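Long-range contacts in phage terminase large subunit (Thermus phage P7426, PDB 7KS4), which probably acts as an ATP-driven motor that moves viral DNA into empty capsids and as a genome-cutting endonuclease, its ATPase domain being the part crystallised: residues A[36-41]-A[176-181]; A[42-47]-A[250-255]; A[152-157]-A[180-185]; A[195-200]-A[217-222]. All blocks are in the same frame, centred on the assembly; numbering follows the deposited sequence.

Contact 1: residues A[36-41]-A[176-181]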
loop_
_atom_site.group_PDB
_atom_site.type_symbol
_atom_site.label_atom_id
_atom_site.label_comp_id
_atom_site.label_asym_id
_atom_site.label_seq_id
_atom_site.Cartn_x
_atom_site.Cartn_y
_atom_site.Cartn_z
ATOM N N LYS A 36 8.502 -1.325 9.572
ATOM C CA LYS A 36 9.032 -1.472 8.223
ATOM C C LYS A 36 8.252 -2.488 7.402
ATOM O O LYS A 36 8.353 -2.472 6.173
ATOM C CB LYS A 36 10.511 -1.859 8.282
ATOM C CG LYS A 36 11.365 -0.811 8.971
ATOM C CD LYS A 36 12.450 -0.270 8.056
ATOM C CE LYS A 36 13.130 0.953 8.661
ATOM N NZ LYS A 36 13.655 0.695 10.032
ATOM N N ARG A 37 7.471 -3.355 8.050
ATOM C CA ARG A 37 6.597 -4.310 7.375
ATOM C C ARG A 37 5.204 -4.118 7.962
ATOM O O ARG A 37 4.918 -4.593 9.065
ATOM C CB ARG A 37 7.071 -5.748 7.556
ATOM C CG ARG A 37 8.512 -5.988 7.117
ATOM C CD ARG A 37 8.662 -5.985 5.599
ATOM N NE ARG A 37 10.060 -6.203 5.227
ATOM C CZ ARG A 37 10.930 -5.241 4.924
ATOM N NH1 ARG A 37 10.564 -3.967 4.938
ATOM N NH2 ARG A 37 12.185 -5.559 4.609
ATOM N N ARG A 38 4.356 -3.415 7.226
ATOM C CA ARG A 38 2.961 -3.222 7.597
ATOM C C ARG A 38 2.104 -4.127 6.726
ATOM O O ARG A 38 2.178 -4.058 5.491
ATOM C CB ARG A 38 2.561 -1.759 7.422
ATOM C CG ARG A 38 3.194 -0.826 8.444
ATOM C CD ARG A 38 2.882 0.636 8.132
ATOM N NE ARG A 38 3.592 1.125 6.953
ATOM C CZ ARG A 38 3.418 2.335 6.418
ATOM N NH1 ARG A 38 2.536 3.184 6.940
ATOM N NH2 ARG A 38 4.114 2.694 5.350
ATOM N N VAL A 39 1.286 -4.958 7.365
ATOM C CA VAL A 39 0.473 -5.959 6.690
ATOM C C VAL A 39 -0.977 -5.660 7.051
ATOM O O VAL A 39 -1.360 -5.757 8.224
ATOM C CB VAL A 39 0.860 -7.387 7.099
ATOM C CG1 VAL A 39 0.147 -8.413 6.225
ATOM C CG2 VAL A 39 2.370 -7.588 7.023
ATOM N N ALA A 40 -1.788 -5.306 6.056
ATOM C CA ALA A 40 -3.189 -4.962 6.284
ATOM C C ALA A 40 -4.072 -5.994 5.597
ATOM O O ALA A 40 -4.099 -6.081 4.365
ATOM C CB ALA A 40 -3.505 -3.554 5.781
ATOM N N CYS A 41 -4.796 -6.770 6.399
ATOM C CA CYS A 41 -5.776 -7.725 5.898
ATOM C C CYS A 41 -7.143 -7.096 6.127
ATOM O O CYS A 41 -7.674 -7.136 7.239
ATOM C CB CYS A 41 -5.642 -9.065 6.606
ATOM S SG CYS A 41 -6.914 -10.253 6.129
ATOM N N ASP A 176 17.166 -0.433 3.603
ATOM C CA ASP A 176 16.285 -0.580 4.754
ATOM C C ASP A 176 14.934 0.069 4.467
ATOM O O ASP A 176 14.394 0.839 5.266
ATOM C CB ASP A 176 16.926 0.009 6.010
ATOM C CG ASP A 176 16.275 -0.494 7.283
ATOM O OD1 ASP A 176 16.160 0.296 8.244
ATOM O OD2 ASP A 176 15.883 -1.680 7.321
ATOM N N GLY A 177 14.399 -0.235 3.286
ATOM C CA GLY A 177 13.122 0.319 2.883
ATOM C C GLY A 177 11.953 -0.396 3.529
ATOM O O GLY A 177 12.085 -1.481 4.103
ATOM N N TRP A 178 10.786 0.233 3.435
ATOM C CA TRP A 178 9.590 -0.293 4.068
ATOM C C TRP A 178 8.638 -0.866 3.032
ATOM O O TRP A 178 8.704 -0.559 1.840
ATOM C CB TRP A 178 8.877 0.771 4.912
ATOM C CG TRP A 178 8.421 2.050 4.231
ATOM C CD1 TRP A 178 9.026 3.276 4.321
ATOM C CD2 TRP A 178 7.248 2.242 3.424
ATOM N NE1 TRP A 178 8.306 4.212 3.620
ATOM C CE2 TRP A 178 7.211 3.605 3.059
ATOM C CE3 TRP A 178 6.229 1.395 2.969
ATOM C CZ2 TRP A 178 6.215 4.132 2.247
ATOM C CZ3 TRP A 178 5.237 1.920 2.173
ATOM C CH2 TRP A 178 5.230 3.282 1.822
ATOM N N ALA A 179 7.762 -1.740 3.515
ATOM C CA ALA A 179 6.781 -2.408 2.682
ATOM C C ALA A 179 5.430 -2.246 3.340
ATOM O O ALA A 179 5.306 -2.432 4.557
ATOM C CB ALA A 179 7.097 -3.893 2.504
ATOM N N LEU A 180 4.437 -1.889 2.536
ATOM C CA LEU A 180 3.033 -1.917 2.920
ATOM C C LEU A 180 2.362 -3.021 2.108
ATOM O O LEU A 180 2.224 -2.906 0.888
ATOM C CB LEU A 180 2.383 -0.558 2.678
ATOM C CG LEU A 180 0.891 -0.451 2.955
ATOM C CD1 LEU A 180 0.549 -0.824 4.396
ATOM C CD2 LEU A 180 0.442 0.972 2.625
ATOM N N ILE A 181 1.951 -4.085 2.792
ATOM C CA ILE A 181 1.478 -5.319 2.175
ATOM C C ILE A 181 -0.001 -5.427 2.499
ATOM O O ILE A 181 -0.371 -5.689 3.648
ATOM C CB ILE A 181 2.262 -6.531 2.690
ATOM C CG1 ILE A 181 3.760 -6.306 2.438
ATOM C CG2 ILE A 181 1.779 -7.826 2.036
ATOM C CD1 ILE A 181 4.659 -7.324 3.121
HETATM O O HOH W 1 13.941 -3.275 4.836
HETATM O O HOH W 2 5.850 -0.266 6.297
#
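Strands 37-41 and 178-181 run parallel with axes 4.7 Å apart, setting Arg37 beside Ala179, Arg38 beside Leu180 and Val39 beside Ile181. Backbone bonds pass to and fro from Lys36 O to Ala40 N, that from Ile181 N to Arg38 O being 2.7 Å long. Arg37 tightens the start of the pair: a bend at chi2 (-73°) turns CD aside, and NH1 gives a straight bond to a lone pair of Gly177 O at 3.0 Å while also reaching Lys36 O. Lys36 O thus accepts twice, Ala179 N and Arg37 NH1 coming to it from opposite faces of its plane. A water links Arg37 NH2 to the same Gly177 O. Such a pairing belongs to the ASCE ATPase core, where the strand leading into the P-loop is separated from the Walker B strand, here 150-153, by one intervening strand, 178-183. On the sheet face of Arg38 and Leu180, the guanidinium stands nearly upright on the Trp178 ring, the planes 80° apart. Its NH2 lies 3.4 Å from Trp178 CE3, and CZ sits over the six-membered ring in a cation-pi contact. Glu55 and a sulfate also take Arg38 NH2, Ile30 O takes NH1, and Glu59 holds Trp178 NE1. Farther out, Lys36 NZ forms a weak salt bridge of 3.1 Å to OD1 of Asp176, whose positive phi closes helix 161-175 in a Schellman motif.

Contact 2: residues A[42-47]-A[250-255]. With SO4 (sulfate ion), chain H.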
loop_
_atom_site.group_PDB
_atom_site.type_symbol
_atom_site.label_atom_id
_atom_site.label_comp_id
_atom_site.label_asym_id
_atom_site.label_seq_id
_atom_site.Cartn_x
_atom_site.Cartn_y
_atom_site.Cartn_z
ATOM N N LEU A 42 -7.702 -6.502 5.074
ATOM C CA LEU A 42 -8.922 -5.713 5.175
ATOM C C LEU A 42 -9.879 -6.118 4.062
ATOM O O LEU A 42 -9.462 -6.473 2.956
ATOM C CB LEU A 42 -8.637 -4.186 5.103
ATOM C CG LEU A 42 -7.457 -3.606 5.899
ATOM C CD1 LEU A 42 -7.325 -2.106 5.662
ATOM C CD2 LEU A 42 -7.589 -3.871 7.394
ATOM N N GLY A 43 -11.171 -6.090 4.370
ATOM C CA GLY A 43 -12.172 -6.395 3.371
ATOM C C GLY A 43 -12.281 -5.301 2.328
ATOM O O GLY A 43 -11.697 -4.223 2.442
ATOM N N ARG A 44 -13.051 -5.592 1.282
ATOM C CA ARG A 44 -13.330 -4.587 0.266
ATOM C C ARG A 44 -13.938 -3.343 0.898
ATOM O O ARG A 44 -14.652 -3.418 1.901
ATOM C CB ARG A 44 -14.292 -5.135 -0.783
ATOM C CG ARG A 44 -13.765 -6.329 -1.523
ATOM C CD ARG A 44 -14.761 -6.781 -2.566
ATOM N NE ARG A 44 -14.241 -7.884 -3.367
ATOM C CZ ARG A 44 -14.895 -8.447 -4.376
ATOM N NH1 ARG A 44 -16.105 -8.011 -4.714
ATOM N NH2 ARG A 44 -14.340 -9.446 -5.046
ATOM N N GLN A 45 -13.655 -2.191 0.286
ATOM C CA GLN A 45 -14.173 -0.893 0.705
ATOM C C GLN A 45 -13.538 -0.402 1.998
ATOM O O GLN A 45 -14.079 0.489 2.657
ATOM C CB GLN A 45 -15.699 -0.926 0.852
ATOM C CG GLN A 45 -16.420 -1.428 -0.389
ATOM C CD GLN A 45 -17.935 -1.353 -0.262
ATOM O OE1 GLN A 45 -18.479 -1.288 0.841
ATOM N NE2 GLN A 45 -18.623 -1.358 -1.400
ATOM N N SER A 46 -12.393 -0.953 2.383
ATOM C CA SER A 46 -11.763 -0.563 3.636
ATOM C C SER A 46 -10.840 0.640 3.501
ATOM O O SER A 46 -10.330 1.118 4.519
ATOM C CB SER A 46 -10.972 -1.737 4.217
ATOM O OG SER A 46 -11.842 -2.755 4.687
ATOM N N GLY A 47 -10.601 1.131 2.286
ATOM C CA GLY A 47 -9.724 2.266 2.083
ATOM C C GLY A 47 -8.276 1.907 1.825
ATOM O O GLY A 47 -7.412 2.789 1.918
ATOM N N ARG A 250 -16.873 -14.575 3.543
ATOM C CA ARG A 250 -15.990 -14.505 4.702
ATOM C C ARG A 250 -14.645 -13.880 4.352
ATOM O O ARG A 250 -14.030 -13.220 5.202
ATOM C CB ARG A 250 -15.787 -15.903 5.291
ATOM C CG ARG A 250 -17.023 -16.495 5.956
ATOM C CD ARG A 250 -16.730 -17.867 6.557
ATOM N NE ARG A 250 -17.884 -18.383 7.290
ATOM C CZ ARG A 250 -18.148 -18.127 8.569
ATOM N NH1 ARG A 250 -17.334 -17.362 9.286
ATOM N NH2 ARG A 250 -19.230 -18.644 9.137
ATOM N N GLN A 251 -14.152 -14.095 3.129
ATOM C CA GLN A 251 -12.856 -13.539 2.748
ATOM C C GLN A 251 -12.962 -12.085 2.319
ATOM O O GLN A 251 -12.226 -11.228 2.820
ATOM C CB GLN A 251 -12.236 -14.343 1.607
ATOM C CG GLN A 251 -11.644 -15.659 2.009
ATOM C CD GLN A 251 -10.705 -16.197 0.946
ATOM O OE1 GLN A 251 -10.772 -15.801 -0.220
ATOM N NE2 GLN A 251 -9.814 -17.086 1.349
ATOM N N GLU A 252 -13.840 -11.798 1.353
ATOM C CA GLU A 252 -13.832 -10.482 0.724
ATOM C C GLU A 252 -14.398 -9.414 1.645
ATOM O O GLU A 252 -13.947 -8.265 1.605
ATOM C CB GLU A 252 -14.616 -10.522 -0.585
ATOM C CG GLU A 252 -14.089 -11.527 -1.596
ATOM C CD GLU A 252 -12.620 -11.318 -1.925
ATOM O OE1 GLU A 252 -11.887 -12.328 -2.011
ATOM O OE2 GLU A 252 -12.198 -10.150 -2.089
ATOM N N TYR A 253 -15.373 -9.768 2.478
ATOM C CA TYR A 253 -15.967 -8.833 3.420
ATOM C C TYR A 253 -15.564 -9.098 4.855
ATOM O O TYR A 253 -15.239 -8.156 5.580
ATOM C CB TYR A 253 -17.494 -8.876 3.302
ATOM C CG TYR A 253 -17.969 -8.518 1.921
ATOM C CD1 TYR A 253 -17.735 -7.256 1.396
ATOM C CD2 TYR A 253 -18.648 -9.439 1.137
ATOM C CE1 TYR A 253 -18.161 -6.919 0.131
ATOM C CE2 TYR A 253 -19.083 -9.109 -0.133
ATOM C CZ TYR A 253 -18.834 -7.846 -0.631
ATOM O OH TYR A 253 -19.266 -7.513 -1.894
ATOM N N GLY A 254 -15.560 -10.361 5.287
ATOM C CA GLY A 254 -15.107 -10.670 6.627
ATOM C C GLY A 254 -13.612 -10.529 6.818
ATOM O O GLY A 254 -13.154 -10.389 7.957
ATOM N N ALA A 255 -12.841 -10.550 5.729
ATOM C CA ALA A 255 -11.382 -10.539 5.808
ATOM C C ALA A 255 -10.884 -11.727 6.629
ATOM O O ALA A 255 -9.892 -11.634 7.357
ATOM C CB ALA A 255 -10.864 -9.218 6.383
HETATM S S SO4 H . -18.878 -6.200 -5.976
HETATM O O1 SO4 H . -20.282 -6.271 -6.378
HETATM O O2 SO4 H . -18.385 -4.841 -6.166
HETATM O O3 SO4 H . -18.102 -7.123 -6.800
HETATM O O4 SO4 H . -18.736 -6.561 -4.567
#
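Arg44 N donates to Glu252 O across 2.8 Å, almost in line with the carbonyl bond (C=O...N angle 174°), and so ties the P-loop to the last turn of helix 246-252. Residues 42-47 open the Walker A sequence that leads into helix 48-62, and their type II turn from Gly43 to Ser46 faces the bound nucleotide: the amides of Gln45 and Gly47 bond to the phosphates of ADP, while Lys48 NZ turns back to Gly43 O. Glu252 O comes within 3.1 Å of Gly43 CA, an approach that the absence of a side chain at Gly43 permits. Beyond the backbone bond, Arg44 extends from CG to NE past the Glu252 side chain. NE makes a weak salt-bridging bond of 3.3 Å to Glu252 OE2, with guanidinium and carboxylate planes turned 61° from each other; the other oxygen, OE1, is paired with Lys186. Arg44 and Lys186 thus place positive charge at either oxygen of Glu252. At the far end, one sulfate oxygen, O4, receives weak bonds from Arg44 NH1 at 3.0 Å and Tyr253 OH at 2.9 Å; Arg240 also binds this ion, which probably came from the crystallisation liquor. Where the chain leaves the helix with positive phi, the methyl CB of Ala255 rests 3.7 Å from Gly43 N.

Contact 3: residues A[152-157]-A[180-185]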
loop_
_atom_site.group_PDB
_atom_site.type_symbol
_atom_site.label_atom_id
_atom_site.label_comp_id
_atom_site.label_asym_id
_atom_site.label_seq_id
_atom_site.Cartn_x
_atom_site.Cartn_y
_atom_site.Cartn_z
ATOM N N ILE A 152 4.670 -1.011 -2.227
ATOM C CA ILE A 152 3.297 -1.360 -1.888
ATOM C C ILE A 152 2.929 -2.602 -2.678
ATOM O O ILE A 152 3.086 -2.629 -3.905
ATOM C CB ILE A 152 2.328 -0.207 -2.207
ATOM C CG1 ILE A 152 2.714 1.038 -1.408
ATOM C CG2 ILE A 152 0.885 -0.631 -1.917
ATOM C CD1 ILE A 152 2.307 2.349 -2.080
ATOM N N LEU A 153 2.450 -3.629 -1.976
ATOM C CA LEU A 153 1.908 -4.827 -2.608
ATOM C C LEU A 153 0.398 -4.766 -2.452
ATOM O O LEU A 153 -0.116 -4.827 -1.329
ATOM C CB LEU A 153 2.465 -6.111 -1.993
ATOM C CG LEU A 153 3.828 -6.576 -2.501
ATOM C CD1 LEU A 153 4.923 -5.643 -2.046
ATOM C CD2 LEU A 153 4.110 -8.003 -2.042
ATOM N N ASP A 154 -0.302 -4.634 -3.571
ATOM C CA ASP A 154 -1.756 -4.579 -3.588
ATOM C C ASP A 154 -2.300 -5.955 -3.947
ATOM O O ASP A 154 -1.736 -6.650 -4.796
ATOM C CB ASP A 154 -2.245 -3.533 -4.587
ATOM C CG ASP A 154 -3.727 -3.235 -4.448
ATOM O OD1 ASP A 154 -4.286 -3.434 -3.350
ATOM O OD2 ASP A 154 -4.327 -2.788 -5.440
ATOM N N GLU A 155 -3.388 -6.349 -3.292
ATOM C CA GLU A 155 -3.898 -7.723 -3.361
ATOM C C GLU A 155 -2.751 -8.727 -3.265
ATOM O O GLU A 155 -2.599 -9.651 -4.075
ATOM C CB GLU A 155 -4.739 -7.938 -4.616
ATOM C CG GLU A 155 -6.208 -7.544 -4.411
ATOM C CD GLU A 155 -6.857 -8.297 -3.245
ATOM O OE1 GLU A 155 -7.029 -9.533 -3.340
ATOM O OE2 GLU A 155 -7.162 -7.656 -2.220
ATOM N N ALA A 156 -1.951 -8.537 -2.217
ATOM C CA ALA A 156 -0.740 -9.324 -2.020
ATOM C C ALA A 156 -1.020 -10.817 -1.906
ATOM O O ALA A 156 -0.191 -11.632 -2.322
ATOM C CB ALA A 156 -0.022 -8.838 -0.765
ATOM N N ALA A 157 -2.156 -11.204 -1.320
ATOM C CA ALA A 157 -2.426 -12.628 -1.142
ATOM C C ALA A 157 -2.575 -13.349 -2.473
ATOM O O ALA A 157 -2.492 -14.583 -2.514
ATOM C CB ALA A 157 -3.677 -12.833 -0.288
ATOM N N LEU A 180 4.437 -1.889 2.536
ATOM C CA LEU A 180 3.033 -1.917 2.920
ATOM C C LEU A 180 2.362 -3.021 2.108
ATOM O O LEU A 180 2.224 -2.906 0.888
ATOM C CB LEU A 180 2.383 -0.558 2.678
ATOM C CG LEU A 180 0.891 -0.451 2.955
ATOM C CD1 LEU A 180 0.549 -0.824 4.396
ATOM C CD2 LEU A 180 0.442 0.972 2.625
ATOM N N ILE A 181 1.951 -4.085 2.792
ATOM C CA ILE A 181 1.478 -5.319 2.175
ATOM C C ILE A 181 -0.001 -5.427 2.499
ATOM O O ILE A 181 -0.371 -5.689 3.648
ATOM C CB ILE A 181 2.262 -6.531 2.690
ATOM C CG1 ILE A 181 3.760 -6.306 2.438
ATOM C CG2 ILE A 181 1.779 -7.826 2.036
ATOM C CD1 ILE A 181 4.659 -7.324 3.121
ATOM N N ILE A 182 -0.843 -5.244 1.492
ATOM C CA ILE A 182 -2.277 -5.065 1.691
ATOM C C ILE A 182 -3.021 -6.054 0.807
ATOM O O ILE A 182 -2.647 -6.280 -0.346
ATOM C CB ILE A 182 -2.722 -3.613 1.394
ATOM C CG1 ILE A 182 -2.436 -3.234 -0.059
ATOM C CG2 ILE A 182 -2.000 -2.661 2.321
ATOM C CD1 ILE A 182 -2.802 -1.798 -0.422
ATOM N N SER A 183 -4.078 -6.652 1.352
ATOM C CA SER A 183 -4.836 -7.618 0.567
ATOM C C SER A 183 -6.127 -7.990 1.275
ATOM O O SER A 183 -6.226 -7.910 2.501
ATOM C CB SER A 183 -4.018 -8.897 0.324
ATOM O OG SER A 183 -4.600 -9.703 -0.688
ATOM N N THR A 184 -7.109 -8.404 0.489
ATOM C CA THR A 184 -8.099 -9.300 1.059
ATOM C C THR A 184 -7.489 -10.697 1.130
ATOM O O THR A 184 -6.672 -11.051 0.278
ATOM C CB THR A 184 -9.369 -9.333 0.212
ATOM O OG1 THR A 184 -9.054 -9.853 -1.083
ATOM C CG2 THR A 184 -9.955 -7.933 0.068
ATOM N N PRO A 185 -7.820 -11.488 2.145
ATOM C CA PRO A 185 -7.106 -12.755 2.341
ATOM C C PRO A 185 -7.511 -13.811 1.323
ATOM O O PRO A 185 -8.628 -13.812 0.796
ATOM C CB PRO A 185 -7.502 -13.170 3.763
ATOM C CG PRO A 185 -8.819 -12.514 3.993
ATOM C CD PRO A 185 -8.763 -11.212 3.242
#
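Leu153 and Ile181 lie side by side in a parallel pair, the Walker B strand 150-153 against strand 178-183, and the backbone bonds come first: Leu153 N to Leu180 O, then Ile182 N to Leu153 O at 2.9 Å. Past the end of the Walker B strand, Ala156 N donates to Ile182 O at 3.0 Å. Apolar contacts are few. Ala156 CB presses against Ile181 CG2 at 3.5 Å, a tight fit for two carbons, while Ile152 CG1 faces Leu180 CB more loosely, at 4.4 Å. Side-chain polar bonds form the third group. Ser183 OG, anti to its own backbone N (chi1 -166°), accepts from Ala157 N at 2.9 Å and donates to Thr184 O, so one bond received and one given fix the rotation of the hydroxyl. Thr184 meets Glu155 with two donors: its backbone N reaches OE2 at 2.8 Å in a nearly straight bond (176°), and OG1 gives its proton to OE1 at 3.0 Å, both oxygens being met on the syn side. Asp154, which lies close to the bound magnesium ion, has OD2 held by Gln77. Glu155 is the predicted catalytic residue of the ATPase. The two Thr184 bonds orient its carboxylate from just beyond the end of strand 178-183, consistent with the polar sensor position that ASCE enzymes carry at the end of this strand.

Contact 4: residues A[195-200]-A[217-222]. With SO4 (sulfate ion), chain D.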
loop_
_atom_site.group_PDB
_atom_site.type_symbol
_atom_site.label_atom_id
_atom_site.label_comp_id
_atom_site.label_asym_id
_atom_site.label_seq_id
_atom_site.Cartn_x
_atom_site.Cartn_y
_atom_site.Cartn_z
ATOM N N PHE A 195 0.969 -11.649 7.923
ATOM C CA PHE A 195 -0.016 -11.015 8.791
ATOM C C PHE A 195 0.221 -11.401 10.245
ATOM O O PHE A 195 0.267 -10.543 11.134
ATOM C CB PHE A 195 -1.426 -11.404 8.360
ATOM C CG PHE A 195 -2.488 -10.865 9.263
ATOM C CD1 PHE A 195 -3.013 -9.605 9.056
ATOM C CD2 PHE A 195 -2.933 -11.600 10.346
ATOM C CE1 PHE A 195 -3.987 -9.100 9.898
ATOM C CE2 PHE A 195 -3.900 -11.098 11.189
ATOM C CZ PHE A 195 -4.423 -9.843 10.964
ATOM N N LEU A 196 0.383 -12.696 10.504
ATOM C CA LEU A 196 0.521 -13.157 11.879
ATOM C C LEU A 196 1.787 -12.611 12.531
ATOM O O LEU A 196 1.808 -12.382 13.744
ATOM C CB LEU A 196 0.517 -14.684 11.905
ATOM C CG LEU A 196 -0.170 -15.367 13.081
ATOM C CD1 LEU A 196 -1.636 -14.984 13.163
ATOM C CD2 LEU A 196 -0.022 -16.886 12.966
ATOM N N MET A 197 2.845 -12.399 11.747
ATOM C CA MET A 197 4.089 -11.866 12.300
ATOM C C MET A 197 3.880 -10.512 12.958
ATOM O O MET A 197 4.659 -10.125 13.839
ATOM C CB MET A 197 5.147 -11.746 11.202
ATOM C CG MET A 197 5.693 -13.081 10.741
ATOM S SD MET A 197 6.727 -12.933 9.288
ATOM C CE MET A 197 6.849 -14.667 8.842
ATOM N N GLY A 198 2.861 -9.770 12.533
ATOM C CA GLY A 198 2.606 -8.458 13.091
ATOM C C GLY A 198 1.300 -8.340 13.850
ATOM O O GLY A 198 0.898 -7.227 14.203
ATOM N N TRP A 199 0.624 -9.454 14.129
ATOM C CA TRP A 199 -0.720 -9.387 14.698
ATOM C C TRP A 199 -0.630 -9.385 16.221
ATOM O O TRP A 199 -0.246 -10.388 16.831
ATOM C CB TRP A 199 -1.599 -10.534 14.214
ATOM C CG TRP A 199 -2.946 -10.469 14.870
ATOM C CD1 TRP A 199 -3.469 -11.356 15.768
ATOM C CD2 TRP A 199 -3.924 -9.430 14.716
ATOM N NE1 TRP A 199 -4.717 -10.944 16.169
ATOM C CE2 TRP A 199 -5.020 -9.763 15.540
ATOM C CE3 TRP A 199 -3.983 -8.258 13.954
ATOM C CZ2 TRP A 199 -6.162 -8.970 15.618
ATOM C CZ3 TRP A 199 -5.121 -7.464 14.039
ATOM C CH2 TRP A 199 -6.192 -7.825 14.866
ATOM N N ARG A 200 -0.996 -8.261 16.834
ATOM C CA ARG A 200 -0.989 -8.127 18.287
ATOM C C ARG A 200 -2.384 -7.857 18.847
ATOM O O ARG A 200 -2.515 -7.455 20.008
ATOM C CB ARG A 200 -0.016 -7.022 18.703
ATOM C CG ARG A 200 1.396 -7.282 18.238
ATOM C CD ARG A 200 2.362 -6.195 18.666
ATOM N NE ARG A 200 3.713 -6.511 18.214
ATOM C CZ ARG A 200 4.134 -6.367 16.960
ATOM N NH1 ARG A 200 3.312 -5.898 16.028
ATOM N NH2 ARG A 200 5.377 -6.694 16.638
ATOM N N PRO A 217 9.395 -7.813 15.699
ATOM C CA PRO A 217 9.303 -6.382 16.042
ATOM C C PRO A 217 9.136 -5.466 14.842
ATOM O O PRO A 217 8.569 -4.375 14.988
ATOM C CB PRO A 217 10.630 -6.107 16.769
ATOM C CG PRO A 217 11.181 -7.444 17.128
ATOM C CD PRO A 217 10.698 -8.383 16.079
ATOM N N ASP A 218 9.630 -5.845 13.666
ATOM C CA ASP A 218 9.514 -4.964 12.510
ATOM C C ASP A 218 8.182 -5.109 11.785
ATOM O O ASP A 218 7.982 -4.451 10.758
ATOM C CB ASP A 218 10.667 -5.210 11.528
ATOM C CG ASP A 218 10.941 -6.690 11.288
ATOM O OD1 ASP A 218 10.579 -7.520 12.155
ATOM O OD2 ASP A 218 11.538 -7.018 10.235
ATOM N N PHE A 219 7.272 -5.927 12.306
ATOM C CA PHE A 219 5.986 -6.182 11.675
ATOM C C PHE A 219 4.858 -5.570 12.494
ATOM O O PHE A 219 4.843 -5.670 13.726
ATOM C CB PHE A 219 5.739 -7.683 11.524
ATOM C CG PHE A 219 6.414 -8.302 10.330
ATOM C CD1 PHE A 219 7.784 -8.511 10.317
ATOM C CD2 PHE A 219 5.670 -8.711 9.238
ATOM C CE1 PHE A 219 8.399 -9.092 9.215
ATOM C CE2 PHE A 219 6.280 -9.291 8.140
ATOM C CZ PHE A 219 7.640 -9.481 8.129
ATOM N N GLU A 220 3.898 -4.962 11.805
ATOM C CA GLU A 220 2.657 -4.536 12.441
ATOM C C GLU A 220 1.511 -4.835 11.491
ATOM O O GLU A 220 1.577 -4.483 10.312
ATOM C CB GLU A 220 2.675 -3.047 12.801
ATOM C CG GLU A 220 1.393 -2.587 13.480
ATOM C CD GLU A 220 1.527 -1.206 14.083
ATOM O OE1 GLU A 220 2.610 -0.601 13.940
ATOM O OE2 GLU A 220 0.551 -0.729 14.699
ATOM N N SER A 221 0.468 -5.484 12.003
ATOM C CA SER A 221 -0.633 -5.947 11.175
ATOM C C SER A 221 -1.947 -5.287 11.568
ATOM O O SER A 221 -2.183 -4.973 12.740
ATOM C CB SER A 221 -0.783 -7.456 11.265
ATOM O OG SER A 221 0.361 -8.091 10.737
ATOM N N PHE A 222 -2.806 -5.108 10.566
ATOM C CA PHE A 222 -4.091 -4.440 10.711
ATOM C C PHE A 222 -5.165 -5.318 10.092
ATOM O O PHE A 222 -4.937 -5.943 9.049
ATOM C CB PHE A 222 -4.054 -3.071 10.032
ATOM C CG PHE A 222 -2.825 -2.281 10.366
ATOM C CD1 PHE A 222 -2.858 -1.319 11.360
ATOM C CD2 PHE A 222 -1.626 -2.521 9.707
ATOM C CE1 PHE A 222 -1.727 -0.604 11.681
ATOM C CE2 PHE A 222 -0.500 -1.806 10.025
ATOM C CZ PHE A 222 -0.555 -0.844 11.017
HETATM S S SO4 D . 7.229 -7.624 19.600
HETATM O O1 SO4 D . 7.114 -8.274 18.299
HETATM O O2 SO4 D . 7.794 -6.287 19.435
HETATM O O3 SO4 D . 5.911 -7.516 20.222
HETATM O O4 SO4 D . 8.106 -8.423 20.453
HETATM O O HOH W 3 -1.744 -5.820 15.422
#
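Met197 lies side by side with Phe219, pointing the same way over one face of its ring. Its CB meets the near rim, 3.7 Å from Phe219 CD2, in a CH-pi contact; the chain then runs extended beyond CG (chi2 171°), bringing SD over the far part of the ring, 4.0 Å from the centroid, as a Met-aromatic contact, before the methyl leads away. Phe194 meets the Phe219 ring edge-to-face. The Phe219 carbonyl is taken end-on by Arg200: NH1 at 2.8 Å and NH2 at 3.1 Å both converge on O, which lies in the guanidinium plane. A sulfate accepts from Arg200 NE and NH2 as well. Ser221 N donates to Gly198 O at 2.8 Å from above the carbonyl plane, and Ser221 CB sits over one face of the Phe195 ring, toward its rim, in a CH-pi contact. A water joins Gly198 O, Arg200 N and Ser221 O. These contacts fasten the end of helix 190-197 to the start of an edge strand of the sheet, 219-224, within a beta-alpha-beta crossover that leaves strand 178-183, passes strand 37-42 and returns parallel to it.

Contacts 1 and 3 share Leu180 and Ile181, their centres 9 Å apart, so strand 178-183 carries the Walker B strand on one side and the strand feeding the P-loop on the other. Contact 4 adds the next strand: Val39 O probably accepts a hydrogen bond from Phe222 N at 2.8 Å. Ala40 O and Ser183 N, 3.1 Å apart, carry the pairing of contact 1 on to the end of contact 3. Contact 2 joins the P-loop to helix 246-252, and its Glu252 side chain is about 5 Å from that of Glu155 in contact 3. Contacts 2 and 3 thus border the ADP site, whereas the side chain of Phe222 in contact 4 is about 11 Å from the nucleotide.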